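Local structure of putative sugar phosphate isomerase (Acidithiobacillus ferrooxidans, 3L2H) at the interface of chains A and B. The protein probably acts as a metal-dependent sugar phosphate isomerase of the cupin family. Coordinates in Å, arbitrary orientation; residue numbers count along the deposited sequence, not the author numbering. Chains: chain A/B, Putative sugar phosphate isomerase.

The interface of chains A and B. Residues chain A 154-158; chain B 143-146.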
# COMPACT_ATOMS: atom_id res chain seq x y z
N ARG A 154 26.77 -1.11 1.66
CA ARG A 154 27.14 -2.36 1.03
C ARG A 154 25.94 -2.80 0.18
O ARG A 154 24.88 -3.14 0.71
CB ARG A 154 27.49 -3.40 2.08
CG ARG A 154 28.76 -3.08 2.87
N VAL A 155 26.09 -2.73 -1.14
CA VAL A 155 25.00 -3.11 -2.03
C VAL A 155 25.11 -4.61 -2.27
O VAL A 155 26.02 -5.07 -2.94
CB VAL A 155 25.06 -2.33 -3.34
CG1 VAL A 155 23.84 -2.65 -4.19
CG2 VAL A 155 25.16 -0.80 -3.06
N LEU A 156 24.22 -5.40 -1.68
CA LEU A 156 24.28 -6.84 -1.87
C LEU A 156 23.54 -7.21 -3.14
O LEU A 156 23.93 -8.15 -3.78
CB LEU A 156 23.69 -7.57 -0.66
CG LEU A 156 24.28 -7.16 0.69
CD1 LEU A 156 23.56 -7.88 1.84
CD2 LEU A 156 25.78 -7.38 0.73
N ARG A 157 22.46 -6.50 -3.47
CA ARG A 157 21.69 -6.64 -4.73
C ARG A 157 21.20 -5.27 -5.18
O ARG A 157 20.85 -4.44 -4.34
CB ARG A 157 20.48 -7.55 -4.59
CG ARG A 157 20.80 -8.93 -4.20
CD ARG A 157 19.55 -9.72 -4.02
NE ARG A 157 19.86 -10.92 -3.25
CZ ARG A 157 18.96 -11.79 -2.82
NH1 ARG A 157 17.67 -11.62 -3.08
NH2 ARG A 157 19.35 -12.85 -2.12
N GLU A 158 21.16 -5.05 -6.50
CA GLU A 158 20.82 -3.71 -7.07
C GLU A 158 19.31 -3.52 -7.35
O GLU A 158 18.78 -3.77 -8.45
CB GLU A 158 21.66 -3.45 -8.34
CG GLU A 158 22.20 -2.00 -8.48
CD GLU A 158 23.69 -1.84 -8.11
OE1 GLU A 158 24.47 -2.81 -8.29
OE2 GLU A 158 24.09 -0.72 -7.68
N GLY B 143 14.21 -5.22 -4.40
CA GLY B 143 15.30 -5.92 -5.04
C GLY B 143 16.65 -5.32 -4.78
O GLY B 143 17.65 -5.99 -4.99
N GLU B 144 16.71 -4.03 -4.38
CA GLU B 144 17.98 -3.46 -3.97
C GLU B 144 18.16 -3.72 -2.46
O GLU B 144 17.33 -3.35 -1.65
CB GLU B 144 18.08 -1.97 -4.30
CG GLU B 144 19.35 -1.39 -3.73
CD GLU B 144 19.83 -0.09 -4.34
OE1 GLU B 144 19.06 0.56 -5.12
OE2 GLU B 144 20.98 0.28 -4.01
N TRP B 145 19.25 -4.39 -2.11
CA TRP B 145 19.59 -4.70 -0.74
C TRP B 145 20.77 -3.83 -0.33
O TRP B 145 21.84 -3.86 -1.00
CB TRP B 145 19.98 -6.17 -0.59
CG TRP B 145 18.88 -7.14 -0.74
CD1 TRP B 145 17.90 -7.13 -1.67
CD2 TRP B 145 18.68 -8.29 0.06
NE1 TRP B 145 17.06 -8.21 -1.48
CE2 TRP B 145 17.52 -8.93 -0.42
CE3 TRP B 145 19.38 -8.84 1.14
CZ2 TRP B 145 17.04 -10.11 0.14
CZ3 TRP B 145 18.89 -9.99 1.72
CH2 TRP B 145 17.71 -10.61 1.21
N ASN B 146 20.58 -3.02 0.71
CA ASN B 146 21.61 -2.12 1.21
C ASN B 146 21.92 -2.44 2.67
O ASN B 146 21.04 -2.28 3.52
CB ASN B 146 21.12 -0.66 1.15
CG ASN B 146 21.07 -0.07 -0.24
OD1 ASN B 146 20.65 1.10 -0.35
ND2 ASN B 146 21.53 -0.79 -1.29
O HOH W 1 22.91 0.60 -5.87
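A:Arg157 and B:Trp145 face each other where the C-terminal end of one cupin-family subunit pairs with strand 144-149 of another through antiparallel beta bridges between the chains, A:Val155 with B:Asn146 and A:Arg157 with B:Trp145, at a two-fold interface that may serve dimer assembly. Two backbone bonds tie the edges together: A:Leu156 N donates to B:Trp145 O (2.9 Å), and B:Trp145 N donates to A:Arg157 O (2.7 Å).

Beside this pairing the two large side chains run alongside, pointing the same way. The arginine is extended from CG to NE, which carries its methylene CD over the five-membered ring, 3.9 Å from B:Trp145 CD1, and its guanidinium over the six-membered ring as a cation-pi stack. The two planes are 30° apart, and the overlap is offset toward the rim, with A:Arg157 NH1 3.6 Å from B:Trp145 CZ2. A:Leu156 CB packs against B:Trp145 CB at 4.0 Å.

On the opposite flank a polar network centres on B:Asn146. Its amide ND2 donates to B:Glu144 OE2 (3.0 Å), on the anti side of the carboxylate, and also to B:Trp145 O, across from A:Leu156 N; two donors thus reach that oxygen from opposite faces, the amide from well above the carbonyl plane and not on a lone pair. B:Glu144, with CG anti to the backbone N (chi1 174°), extends past A:Val155. Water 1 lies 2.7 Å from B:Glu144 OE2 and also meets A:Glu158 OE2, bridging the two carboxylates across the interface, and these neighbouring acids could raise one another's proton affinity.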